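Local coordinates for protein TSSL (Francisella novicida, PDB 4ACK) that is a DotU-family (TssL) component of the type VI secretion system, its cytoplasmic domain probably serving the membrane-bound complex that holds the secretion machinery, at residues Ala67-Lys72 with Asn130-Gly134; Val62-Ala67 with Gln90-Arg96; Tyr121-Ser125 with Glu151-His155; Asp27-Ile31 with Asn83-Ser87. One frame throughout, in Å; residues are numbered along the deposited sequence.

Contact 1. Residues Ala67-Lys72 with Asn130-Gly134; sequences AYVDEK and NDFYG
The Schellman turn that closes helix 118-129 and the loop leaving it are held by E71 and K72 of helix 55-79. D131 takes the positive phi of the C-prime position, and the chain beyond presents two successive backbone amides to E71. Glutamate suits the place because its long chain, with CG anti to the backbone N (chi1 -177°) and extended beyond, carries the carboxylate to both. Y133 N reaches the syn lone pair of E71 OE2 at 3.1 Å, nearly straight at 164°. G134 N meets E71 OE1 at 2.9 Å, on the syn side but tilted 22° out of the carboxylate plane, and more bent. The anti lone pair of E71 OE2 goes to K72 NZ in a salt bridge (3.2 Å), which should favour both charged forms. K72 NZ also points to D131 O, at a modelled distance too short to be trusted. Beside the carboxylate, F132 CE1 comes within 3.1 Å of E71 OE1, the two planes nearly parallel, and F132 CD1 packs on Y68 CB at 4.1 Å. N130 O lies in the plane of the Y68 ring, 3.3 Å from Y68 CE2. This is a Schellman-capped helix end whose following loop is tied by its amides to a helical carboxylate.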
loop_
_atom_site.group_PDB
_atom_site.type_symbol
_atom_site.label_atom_id
_atom_site.label_comp_id
_atom_site.label_asym_id
_atom_site.label_seq_id
_atom_site.Cartn_x
_atom_site.Cartn_y
_atom_site.Cartn_z
ATOM N N ALA A 67 -1.300 -3.553 1.151
ATOM C CA ALA A 67 -2.056 -3.416 2.377
ATOM C C ALA A 67 -3.008 -2.205 2.307
ATOM O O ALA A 67 -4.130 -2.258 2.832
ATOM C CB ALA A 67 -1.110 -3.245 3.548
ATOM N N TYR A 68 -2.551 -1.103 1.704
ATOM C CA TYR A 68 -3.400 0.026 1.489
ATOM C C TYR A 68 -4.621 -0.366 0.571
ATOM O O TYR A 68 -5.793 -0.072 0.907
ATOM C CB TYR A 68 -2.601 1.190 0.932
ATOM C CG TYR A 68 -3.461 2.256 0.260
ATOM C CD1 TYR A 68 -3.839 2.146 -1.116
ATOM C CD2 TYR A 68 -4.000 3.291 1.004
ATOM C CE1 TYR A 68 -4.705 3.105 -1.728
ATOM C CE2 TYR A 68 -4.847 4.259 0.432
ATOM C CZ TYR A 68 -5.187 4.177 -0.937
ATOM O OH TYR A 68 -5.991 5.171 -1.444
ATOM N N VAL A 69 -4.347 -1.036 -0.560
ATOM C CA VAL A 69 -5.402 -1.448 -1.477
ATOM C C VAL A 69 -6.378 -2.411 -0.764
ATOM O O VAL A 69 -7.604 -2.204 -0.795
ATOM C CB VAL A 69 -4.870 -2.145 -2.724
ATOM C CG1 VAL A 69 -6.048 -2.651 -3.547
ATOM C CG2 VAL A 69 -4.008 -1.176 -3.580
ATOM N N ASP A 70 -5.830 -3.458 -0.146
ATOM C CA ASP A 70 -6.630 -4.368 0.639
ATOM C C ASP A 70 -7.518 -3.642 1.653
ATOM O O ASP A 70 -8.692 -3.988 1.773
ATOM C CB ASP A 70 -5.771 -5.381 1.359
ATOM C CG ASP A 70 -5.226 -6.433 0.444
ATOM O OD1 ASP A 70 -5.718 -6.590 -0.720
ATOM O OD2 ASP A 70 -4.276 -7.118 0.888
ATOM N N GLU A 71 -6.969 -2.630 2.347
ATOM C CA GLU A 71 -7.703 -1.967 3.419
ATOM C C GLU A 71 -8.921 -1.208 2.865
ATOM O O GLU A 71 -9.969 -1.106 3.490
ATOM C CB GLU A 71 -6.813 -0.952 4.141
ATOM C CG GLU A 71 -7.544 -0.257 5.355
ATOM C CD GLU A 71 -6.626 0.625 6.155
ATOM O OE1 GLU A 71 -5.698 0.046 6.765
ATOM O OE2 GLU A 71 -6.808 1.876 6.147
ATOM N N LYS A 72 -8.716 -0.578 1.717
ATOM C CA LYS A 72 -9.743 0.268 1.153
ATOM C C LYS A 72 -10.858 -0.647 0.573
ATOM O O LYS A 72 -12.042 -0.351 0.699
ATOM C CB LYS A 72 -9.126 1.235 0.121
ATOM C CG LYS A 72 -8.215 2.326 0.758
ATOM C CD LYS A 72 -8.766 2.826 2.136
ATOM C CE LYS A 72 -7.865 3.865 2.855
ATOM N NZ LYS A 72 -8.252 4.042 4.338
ATOM N N ASN A 130 -3.072 9.246 1.620
ATOM C CA ASN A 130 -4.351 8.620 1.231
ATOM C C ASN A 130 -5.149 7.827 2.314
ATOM O O ASN A 130 -5.938 6.929 1.979
ATOM C CB ASN A 130 -4.145 7.824 -0.048
ATOM C CG ASN A 130 -3.901 8.772 -1.236
ATOM O OD1 ASN A 130 -4.870 9.228 -1.844
ATOM N ND2 ASN A 130 -2.635 9.203 -1.444
ATOM N N ASP A 131 -4.944 8.188 3.585
ATOM C CA ASP A 131 -5.752 7.706 4.728
ATOM C C ASP A 131 -5.632 6.223 5.019
ATOM O O ASP A 131 -6.628 5.589 5.409
ATOM C CB ASP A 131 -7.215 8.136 4.584
ATOM C CG ASP A 131 -7.330 9.645 4.513
ATOM O OD1 ASP A 131 -6.482 10.329 5.103
ATOM O OD2 ASP A 131 -8.224 10.155 3.847
ATOM N N PHE A 132 -4.438 5.663 4.794
ATOM C CA PHE A 132 -4.119 4.390 5.418
ATOM C C PHE A 132 -4.100 4.563 6.952
ATOM O O PHE A 132 -3.426 5.450 7.493
ATOM C CB PHE A 132 -2.782 3.822 4.944
ATOM C CG PHE A 132 -2.493 2.444 5.479
ATOM C CD1 PHE A 132 -3.160 1.318 4.978
ATOM C CD2 PHE A 132 -1.593 2.279 6.524
ATOM C CE1 PHE A 132 -2.879 0.030 5.466
ATOM C CE2 PHE A 132 -1.331 1.014 7.066
ATOM C CZ PHE A 132 -1.946 -0.121 6.510
ATOM N N TYR A 133 -4.852 3.706 7.615
ATOM C CA TYR A 133 -5.011 3.723 9.089
ATOM C C TYR A 133 -4.408 2.472 9.749
ATOM O O TYR A 133 -3.844 2.553 10.834
ATOM C CB TYR A 133 -6.490 3.802 9.477
ATOM C CG TYR A 133 -7.170 5.046 8.984
ATOM C CD1 TYR A 133 -6.509 6.278 8.983
ATOM C CD2 TYR A 133 -8.465 5.000 8.495
ATOM C CE1 TYR A 133 -7.151 7.438 8.518
ATOM C CE2 TYR A 133 -9.106 6.168 8.046
ATOM C CZ TYR A 133 -8.435 7.369 8.069
ATOM O OH TYR A 133 -9.050 8.505 7.600
ATOM N N GLY A 134 -4.523 1.350 9.064
ATOM C CA GLY A 134 -4.085 0.067 9.547
ATOM C C GLY A 134 -4.617 -0.145 10.945
ATOM O O GLY A 134 -5.814 0.010 11.166
#

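Contact 2. Residues Val62-Ala67 with Gln90-Arg96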
loop_
_atom_site.group_PDB
_atom_site.type_symbol
_atom_site.label_atom_id
_atom_site.label_comp_id
_atom_site.label_asym_id
_atom_site.label_seq_id
_atom_site.Cartn_x
_atom_site.Cartn_y
_atom_site.Cartn_z
ATOM N N VAL A 62 6.503 -2.495 -1.880
ATOM C CA VAL A 62 5.293 -3.047 -2.452
ATOM C C VAL A 62 4.275 -3.587 -1.376
ATOM O O VAL A 62 3.083 -3.515 -1.574
ATOM C CB VAL A 62 5.645 -4.173 -3.445
ATOM C CG1 VAL A 62 4.372 -4.983 -3.984
ATOM C CG2 VAL A 62 6.498 -3.574 -4.600
ATOM N N PHE A 63 4.754 -4.169 -0.277
ATOM C CA PHE A 63 3.763 -4.668 0.716
ATOM C C PHE A 63 2.787 -3.560 1.231
ATOM O O PHE A 63 1.599 -3.795 1.316
ATOM C CB PHE A 63 4.456 -5.323 1.890
ATOM C CG PHE A 63 3.492 -5.871 2.891
ATOM C CD1 PHE A 63 2.957 -5.041 3.893
ATOM C CD2 PHE A 63 3.062 -7.188 2.784
ATOM C CE1 PHE A 63 2.034 -5.568 4.825
ATOM C CE2 PHE A 63 2.117 -7.729 3.717
ATOM C CZ PHE A 63 1.617 -6.918 4.712
ATOM N N PRO A 64 3.294 -2.385 1.624
ATOM C CA PRO A 64 2.393 -1.396 2.136
ATOM C C PRO A 64 1.369 -0.931 1.107
ATOM O O PRO A 64 0.295 -0.485 1.493
ATOM C CB PRO A 64 3.313 -0.216 2.495
ATOM C CG PRO A 64 4.661 -0.895 2.806
ATOM C CD PRO A 64 4.705 -2.003 1.795
ATOM N N LEU A 65 1.728 -0.938 -0.185
ATOM C CA LEU A 65 0.795 -0.515 -1.210
ATOM C C LEU A 65 -0.282 -1.532 -1.306
ATOM O O LEU A 65 -1.450 -1.174 -1.420
ATOM C CB LEU A 65 1.500 -0.328 -2.578
ATOM C CG LEU A 65 0.576 -0.031 -3.746
ATOM C CD1 LEU A 65 -0.023 1.355 -3.445
ATOM C CD2 LEU A 65 1.424 -0.040 -5.048
ATOM N N LEU A 66 0.067 -2.806 -1.258
ATOM C CA LEU A 66 -0.955 -3.862 -1.227
ATOM C C LEU A 66 -1.883 -3.827 -0.011
ATOM O O LEU A 66 -3.098 -4.159 -0.116
ATOM C CB LEU A 66 -0.326 -5.238 -1.220
ATOM C CG LEU A 66 0.692 -5.559 -2.311
ATOM C CD1 LEU A 66 1.121 -7.024 -2.213
ATOM C CD2 LEU A 66 0.181 -5.243 -3.698
ATOM N N ALA A 67 -1.300 -3.553 1.151
ATOM C CA ALA A 67 -2.056 -3.416 2.377
ATOM C C ALA A 67 -3.008 -2.205 2.307
ATOM O O ALA A 67 -4.130 -2.258 2.832
ATOM C CB ALA A 67 -1.110 -3.245 3.548
ATOM N N GLN A 90 -2.210 -8.695 -0.284
ATOM C CA GLN A 90 -1.023 -8.766 0.560
ATOM C C GLN A 90 -0.729 -10.260 0.855
ATOM O O GLN A 90 0.436 -10.665 1.039
ATOM C CB GLN A 90 -1.201 -7.918 1.836
ATOM C CG GLN A 90 -2.064 -8.591 2.891
ATOM C CD GLN A 90 -2.456 -7.636 3.958
ATOM O OE1 GLN A 90 -1.996 -7.754 5.094
ATOM N NE2 GLN A 90 -3.282 -6.631 3.597
ATOM N N LEU A 91 -1.798 -11.061 0.881
ATOM C CA LEU A 91 -1.678 -12.496 1.126
ATOM C C LEU A 91 -1.174 -13.281 -0.117
ATOM O O LEU A 91 -0.316 -14.156 -0.002
ATOM C CB LEU A 91 -3.021 -13.067 1.601
ATOM C CG LEU A 91 -3.072 -14.503 2.133
ATOM C CD1 LEU A 91 -2.025 -14.815 3.218
ATOM C CD2 LEU A 91 -4.488 -14.789 2.686
ATOM N N GLU A 92 -1.738 -12.984 -1.294
ATOM C CA GLU A 92 -1.306 -13.611 -2.551
ATOM C C GLU A 92 0.209 -13.381 -2.798
ATOM O O GLU A 92 0.922 -14.281 -3.214
ATOM C CB GLU A 92 -2.111 -13.003 -3.692
ATOM C CG GLU A 92 -2.142 -13.814 -4.947
ATOM C CD GLU A 92 -2.718 -13.036 -6.119
ATOM O OE1 GLU A 92 -3.835 -12.474 -5.981
ATOM O OE2 GLU A 92 -2.043 -12.996 -7.188
ATOM N N TYR A 93 0.686 -12.178 -2.511
ATOM C CA TYR A 93 2.032 -11.761 -2.880
ATOM C C TYR A 93 3.122 -11.973 -1.839
ATOM O O TYR A 93 4.290 -12.125 -2.211
ATOM C CB TYR A 93 2.009 -10.300 -3.269
ATOM C CG TYR A 93 1.462 -10.133 -4.640
ATOM C CD1 TYR A 93 2.251 -10.416 -5.763
ATOM C CD2 TYR A 93 0.145 -9.746 -4.834
ATOM C CE1 TYR A 93 1.736 -10.282 -7.042
ATOM C CE2 TYR A 93 -0.371 -9.604 -6.112
ATOM C CZ TYR A 93 0.422 -9.882 -7.202
ATOM O OH TYR A 93 -0.100 -9.736 -8.463
ATOM N N TYR A 94 2.731 -11.964 -0.554
ATOM C CA TYR A 94 3.676 -11.878 0.539
ATOM C C TYR A 94 3.333 -12.811 1.693
ATOM O O TYR A 94 3.958 -12.793 2.758
ATOM C CB TYR A 94 3.802 -10.426 1.003
ATOM C CG TYR A 94 4.693 -9.658 0.068
ATOM C CD1 TYR A 94 6.055 -10.017 -0.096
ATOM C CD2 TYR A 94 4.175 -8.632 -0.713
ATOM C CE1 TYR A 94 6.879 -9.334 -1.000
ATOM C CE2 TYR A 94 4.968 -7.945 -1.606
ATOM C CZ TYR A 94 6.321 -8.290 -1.747
ATOM O OH TYR A 94 7.083 -7.585 -2.650
ATOM N N ASP A 95 2.305 -13.601 1.453
ATOM C CA ASP A 95 1.943 -14.703 2.300
ATOM C C ASP A 95 1.656 -14.296 3.723
ATOM O O ASP A 95 1.945 -15.048 4.645
ATOM C CB ASP A 95 3.035 -15.783 2.278
ATOM C CG ASP A 95 2.441 -17.185 2.252
ATOM O OD1 ASP A 95 1.920 -17.557 1.164
ATOM O OD2 ASP A 95 2.445 -17.881 3.310
ATOM N N ARG A 96 1.115 -13.101 3.920
ATOM C CA ARG A 96 0.711 -12.693 5.252
ATOM C C ARG A 96 -0.473 -11.760 5.137
ATOM O O ARG A 96 -0.759 -11.234 4.044
ATOM C CB ARG A 96 1.869 -12.090 6.039
ATOM C CG ARG A 96 2.420 -10.777 5.467
ATOM C CD ARG A 96 3.770 -10.456 6.093
ATOM N NE ARG A 96 3.639 -10.210 7.516
ATOM C CZ ARG A 96 4.649 -10.124 8.369
ATOM N NH1 ARG A 96 5.896 -10.294 7.966
ATOM N NH2 ARG A 96 4.401 -9.883 9.638
HETATM O O HOH W 1 -4.465 -3.789 5.040
#
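Helix 55-79, through residues 62-67, and the short helix 89-94 run nearly antiparallel, their local axes 9.7 Å apart at 157°, with L66 and Q90 closest at the backbone. L66 fills the middle of the interface. Its CD1 reaches Y93 CB at 3.6 Å and Y94 CD2 at 3.8 Å, and its side chain stands at about a right angle to both tyrosines; leucine suits the place because its CD1 methyl is carried far enough from the helix to reach the two of them. One turn earlier, V62 CG1 lies in the plane of the Y94 ring, 3.8 Å from Y94 CE2. The Y94 hydroxyl travels on past V62 to bond with Q46 of helix 30-52, so the ring can pack against aliphatic groups while its polar end is satisfied. This is antiparallel helix packing within an all-helical domain, in which helix 30-52 also touches V62, L66 and Y93. F63, its CG anti to the backbone N (chi1 -178°), slides past Y94 in the opposite direction, bringing F63 CD2 to 3.8 Å from Y94 CB at the ring edge. F63 CE2 then meets R96 CG at 3.5 Å: arginine offers its aliphatic part here, while its guanidinium pairs with D98 and lies against Y102. Q90 crosses F63 obliquely, touching the ring with CB and OE1, its amide plane 74° from the ring. Q90 OE1 accepts from G99 N. Q90 NE2 passes A67 and has a weak bond to a water that donates to A67 O at 2.7 Å.

Contact 3. Residues Tyr121-Ser125 with Glu151-His155; sequences YQTIS and EIDKH
Stacking, apolar packing and one polar link join Y121, I124 and S125 of helix 118-129 to I152 and D153 at the end of helix 143-153 and H155 just beyond it. The stack is between the rings of Y121 and H155, which are almost parallel (5°) with centroids 4.2 Å apart. It is offset: H155 CD2 lies over one face of Y121 toward the rim, 3.6 Å from Y121 CE2, and Y121 CE2 sits likewise over the imidazole. Both are flat aromatic rings that can overlap in this way, and the imidazole tolerates the exposed side of the contact; the Y121 hydroxyl itself bonds to I110 O. The apolar part centres on I152, which projects from helix 143-153 toward helix 118-129. Its two branches divide the work. CG2 rests on the backbone of the opposing helix, 3.5 Å from Y121 O, and its CG1 meets I124 CG2 at 3.8 Å, the two isoleucine side chains crossing at about a right angle. T107 of helix 99-112 touches both isoleucines, which makes this a three-helix junction in the all-helical fold. The polar link comes from S125, whose OG stands anti to the backbone N (chi1 -171°), an orientation that faces it to D153. S125 OG donates to D153 OD1, although the modelled 2.5 Å is suspiciously short. Serine is small enough to leave room beside it for I152 CG2, which lies 3.8 Å from S125 CB.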
loop_
_atom_site.group_PDB
_atom_site.type_symbol
_atom_site.label_atom_id
_atom_site.label_comp_id
_atom_site.label_asym_id
_atom_site.label_seq_id
_atom_site.Cartn_x
_atom_site.Cartn_y
_atom_site.Cartn_z
ATOM N N TYR A 121 10.277 5.725 1.802
ATOM C CA TYR A 121 9.592 6.794 2.519
ATOM C C TYR A 121 8.415 7.453 1.759
ATOM O O TYR A 121 7.440 7.956 2.411
ATOM C CB TYR A 121 10.609 7.859 2.947
ATOM C CG TYR A 121 11.805 7.239 3.678
ATOM C CD1 TYR A 121 12.903 6.747 2.974
ATOM C CD2 TYR A 121 11.811 7.103 5.085
ATOM C CE1 TYR A 121 14.037 6.149 3.649
ATOM C CE2 TYR A 121 12.921 6.491 5.776
ATOM C CZ TYR A 121 14.023 6.009 5.044
ATOM O OH TYR A 121 15.099 5.363 5.709
ATOM N N GLN A 122 8.538 7.544 0.409
ATOM C CA GLN A 122 7.546 8.192 -0.435
ATOM C C GLN A 122 6.354 7.278 -0.534
ATOM O O GLN A 122 5.229 7.728 -0.588
ATOM C CB GLN A 122 8.083 8.427 -1.882
ATOM C CG GLN A 122 9.276 9.419 -1.940
ATOM C CD GLN A 122 9.880 9.589 -3.363
ATOM O OE1 GLN A 122 10.284 8.612 -4.022
ATOM N NE2 GLN A 122 9.954 10.846 -3.822
ATOM N N THR A 123 6.606 5.986 -0.639
ATOM C CA THR A 123 5.524 5.050 -0.679
ATOM C C THR A 123 4.702 5.083 0.643
ATOM O O THR A 123 3.455 5.135 0.583
ATOM C CB THR A 123 6.045 3.692 -0.989
ATOM O OG1 THR A 123 6.701 3.763 -2.267
ATOM C CG2 THR A 123 4.899 2.710 -1.052
ATOM N N ILE A 124 5.383 5.137 1.803
ATOM C CA ILE A 124 4.670 5.239 3.087
ATOM C C ILE A 124 3.927 6.571 3.145
ATOM O O ILE A 124 2.770 6.611 3.487
ATOM C CB ILE A 124 5.573 5.110 4.346
ATOM C CG1 ILE A 124 6.329 3.776 4.357
ATOM C CG2 ILE A 124 4.732 5.276 5.659
ATOM C CD1 ILE A 124 5.476 2.561 4.335
ATOM N N SER A 125 4.620 7.663 2.845
ATOM C CA SER A 125 4.002 9.012 2.847
ATOM C C SER A 125 2.702 9.020 1.988
ATOM O O SER A 125 1.639 9.480 2.433
ATOM C CB SER A 125 4.982 10.026 2.258
ATOM O OG SER A 125 4.479 11.321 2.447
ATOM N N GLU A 151 6.980 11.925 11.168
ATOM C CA GLU A 151 8.370 11.481 11.027
ATOM C C GLU A 151 8.707 11.102 9.589
ATOM O O GLU A 151 9.775 11.443 9.090
ATOM C CB GLU A 151 8.693 10.361 12.021
ATOM C CG GLU A 151 8.684 10.873 13.448
ATOM C CD GLU A 151 9.674 12.019 13.655
ATOM O OE1 GLU A 151 10.881 11.768 13.464
ATOM O OE2 GLU A 151 9.267 13.168 13.989
ATOM N N ILE A 152 7.766 10.440 8.930
ATOM C CA ILE A 152 7.927 10.037 7.556
ATOM C C ILE A 152 8.015 11.260 6.621
ATOM O O ILE A 152 8.797 11.258 5.689
ATOM C CB ILE A 152 6.815 9.078 7.077
ATOM C CG1 ILE A 152 7.095 7.646 7.554
ATOM C CG2 ILE A 152 6.692 9.135 5.573
ATOM C CD1 ILE A 152 8.185 6.887 6.793
ATOM N N ASP A 153 7.216 12.283 6.864
ATOM C CA ASP A 153 7.227 13.405 5.954
ATOM C C ASP A 153 8.498 14.228 6.126
ATOM O O ASP A 153 8.945 14.882 5.184
ATOM C CB ASP A 153 5.928 14.208 6.040
ATOM C CG ASP A 153 4.786 13.512 5.284
ATOM O OD1 ASP A 153 5.035 12.492 4.563
ATOM O OD2 ASP A 153 3.631 13.976 5.399
ATOM N N LYS A 154 9.105 14.118 7.306
ATOM C CA LYS A 154 10.340 14.768 7.621
ATOM C C LYS A 154 11.488 14.191 6.798
ATOM O O LYS A 154 12.608 14.647 6.966
ATOM C CB LYS A 154 10.645 14.599 9.111
ATOM C CG LYS A 154 11.009 15.886 9.895
ATOM C CD LYS A 154 10.678 15.781 11.421
ATOM C CE LYS A 154 11.669 14.895 12.251
ATOM N NZ LYS A 154 12.657 15.674 13.112
ATOM N N HIS A 155 11.223 13.210 5.922
ATOM C CA HIS A 155 12.247 12.523 5.081
ATOM C C HIS A 155 12.217 12.910 3.577
ATOM O O HIS A 155 11.166 13.170 2.963
ATOM C CB HIS A 155 12.121 10.988 5.212
ATOM C CG HIS A 155 13.095 10.347 6.172
ATOM N ND1 HIS A 155 12.837 10.203 7.523
ATOM C CD2 HIS A 155 14.301 9.768 5.962
ATOM C CE1 HIS A 155 13.858 9.606 8.110
ATOM N NE2 HIS A 155 14.762 9.332 7.184
#

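Contact 4. Residues Asp27-Ile31 with Asn83-Ser87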
loop_
_atom_site.group_PDB
_atom_site.type_symbol
_atom_site.label_atom_id
_atom_site.label_comp_id
_atom_site.label_asym_id
_atom_site.label_seq_id
_atom_site.Cartn_x
_atom_site.Cartn_y
_atom_site.Cartn_z
ATOM N N ASP A 27 -20.151 -3.484 -9.829
ATOM C CA ASP A 27 -20.429 -4.891 -9.526
ATOM C C ASP A 27 -19.144 -5.755 -9.452
ATOM O O ASP A 27 -18.043 -5.225 -9.543
ATOM C CB ASP A 27 -21.525 -5.465 -10.476
ATOM C CG ASP A 27 -21.079 -5.575 -11.980
ATOM O OD1 ASP A 27 -20.197 -6.412 -12.284
ATOM O OD2 ASP A 27 -21.654 -4.872 -12.866
ATOM N N ASN A 28 -19.287 -7.070 -9.286
ATOM C CA ASN A 28 -18.156 -8.010 -9.194
ATOM C C ASN A 28 -17.443 -8.390 -10.503
ATOM O O ASN A 28 -16.522 -9.228 -10.501
ATOM C CB ASN A 28 -18.604 -9.309 -8.520
ATOM C CG ASN A 28 -18.433 -9.286 -7.018
ATOM O OD1 ASN A 28 -19.011 -8.449 -6.323
ATOM N ND2 ASN A 28 -17.672 -10.242 -6.506
ATOM N N GLU A 29 -17.873 -7.830 -11.627
ATOM C CA GLU A 29 -17.143 -8.083 -12.851
ATOM C C GLU A 29 -16.239 -6.874 -13.121
ATOM O O GLU A 29 -15.152 -7.022 -13.693
ATOM C CB GLU A 29 -18.081 -8.405 -14.022
ATOM C CG GLU A 29 -17.385 -8.530 -15.386
ATOM C CD GLU A 29 -17.086 -9.964 -15.805
ATOM O OE1 GLU A 29 -16.639 -10.779 -14.963
ATOM O OE2 GLU A 29 -17.281 -10.263 -17.003
ATOM N N LYS A 30 -16.688 -5.695 -12.696
ATOM C CA LYS A 30 -15.871 -4.506 -12.736
ATOM C C LYS A 30 -14.678 -4.675 -11.755
ATOM O O LYS A 30 -13.526 -4.834 -12.194
ATOM C CB LYS A 30 -16.727 -3.278 -12.411
ATOM C CG LYS A 30 -17.873 -3.039 -13.430
ATOM C CD LYS A 30 -18.945 -2.134 -12.892
ATOM C CE LYS A 30 -19.254 -1.024 -13.880
ATOM N NZ LYS A 30 -19.842 0.159 -13.151
ATOM N N ILE A 31 -14.966 -4.692 -10.445
ATOM C CA ILE A 31 -13.981 -5.060 -9.416
ATOM C C ILE A 31 -12.928 -6.079 -9.881
ATOM O O ILE A 31 -11.744 -5.859 -9.663
ATOM C CB ILE A 31 -14.645 -5.528 -8.085
ATOM C CG1 ILE A 31 -14.706 -4.387 -7.062
ATOM C CG2 ILE A 31 -13.872 -6.707 -7.466
ATOM C CD1 ILE A 31 -15.552 -3.210 -7.450
ATOM N N ASN A 83 -22.717 -7.075 -2.800
ATOM C CA ASN A 83 -21.789 -8.057 -2.269
ATOM C C ASN A 83 -20.431 -7.891 -2.945
ATOM O O ASN A 83 -20.322 -8.011 -4.174
ATOM C CB ASN A 83 -22.340 -9.462 -2.525
ATOM C CG ASN A 83 -21.447 -10.540 -1.987
ATOM O OD1 ASN A 83 -20.895 -10.409 -0.895
ATOM N ND2 ASN A 83 -21.302 -11.622 -2.743
ATOM N N ILE A 84 -19.409 -7.559 -2.160
ATOM C CA ILE A 84 -18.061 -7.357 -2.719
ATOM C C ILE A 84 -17.200 -8.563 -2.361
ATOM O O ILE A 84 -17.220 -9.068 -1.234
ATOM C CB ILE A 84 -17.381 -6.004 -2.264
ATOM C CG1 ILE A 84 -18.282 -4.774 -2.531
ATOM C CG2 ILE A 84 -15.971 -5.846 -2.883
ATOM C CD1 ILE A 84 -18.154 -4.142 -3.914
ATOM N N SER A 85 -16.473 -9.035 -3.355
ATOM C CA SER A 85 -15.646 -10.197 -3.215
ATOM C C SER A 85 -14.209 -9.701 -3.464
ATOM O O SER A 85 -13.957 -8.952 -4.446
ATOM C CB SER A 85 -16.092 -11.234 -4.243
ATOM O OG SER A 85 -15.585 -12.509 -3.944
ATOM N N TRP A 86 -13.286 -10.063 -2.567
ATOM C CA TRP A 86 -11.902 -9.534 -2.573
ATOM C C TRP A 86 -10.976 -10.399 -1.799
ATOM O O TRP A 86 -10.946 -10.333 -0.567
ATOM C CB TRP A 86 -11.821 -8.150 -1.936
ATOM C CG TRP A 86 -10.488 -7.487 -2.155
ATOM C CD1 TRP A 86 -9.459 -7.334 -1.243
ATOM C CD2 TRP A 86 -10.034 -6.888 -3.371
ATOM N NE1 TRP A 86 -8.397 -6.656 -1.824
ATOM C CE2 TRP A 86 -8.720 -6.369 -3.125
ATOM C CE3 TRP A 86 -10.606 -6.730 -4.648
ATOM C CZ2 TRP A 86 -7.972 -5.713 -4.111
ATOM C CZ3 TRP A 86 -9.853 -6.060 -5.642
ATOM C CH2 TRP A 86 -8.545 -5.554 -5.351
ATOM N N SER A 87 -10.237 -11.232 -2.506
ATOM C CA SER A 87 -9.158 -11.962 -1.878
ATOM C C SER A 87 -7.919 -11.009 -1.665
ATOM O O SER A 87 -7.546 -10.231 -2.563
ATOM C CB SER A 87 -8.831 -13.168 -2.735
ATOM O OG SER A 87 -8.278 -14.181 -1.906
#
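I31, in the first turn of helix 30-52, points its side chain at I84 and W86 in the loop that follows helix 55-79. From CB, which is directed toward that loop, the two branches part. The CG2 methyl goes to the backbone and the indole: it lies 3.8 Å from S85 O and, at the ring edge near its plane, 4.3 Å from W86 CE3. The other branch runs through CG1 to CD1, which reaches I84 CD1 at a loose 4.5 Å. A beta-branched residue suits the spot because its two arms can serve two neighbours at once. W86 is held from other directions too, its NE1 bonding to D70 and its ring in a cation-pi contact with R35; these hold the indole that I31 packs on. Nearer the surface, the amide of N28 lies beside N83 O and S85 CB. The turn that presents N28 is fixed by D27, whose OD1 accepts from E29 N at 2.8 Å, close to straight at 158°, through its anti lone pair; an aspartate is short enough to fold back on its own chain this way. This is an Asx turn leading into a helix whose first apolar residue packs against an extended loop.

In the fold
Helix 55-79 ties most of the set together. Contacts 1 and 2 share A67 on it and lie about 12 Å apart, centre to centre. D70 of contact 1 links it to two others by probable hydrogen bonds: its OD2 meets Q90 N of contact 2 at 2.9 Å, its OD1 W86 NE1 of contact 4, also at 2.9 Å. Contact 3 joins the same helix by packing, P64 CG to I124 CD1 at 3.9 Å, on the far side of the chain's centre from contact 2. Contacts 3 and 4 are about 32 Å apart, centre to centre. A bound 1,2-ethanediol, probably from the crystallisation liquor, sits about 4 Å from the E71 side chain of contact 1.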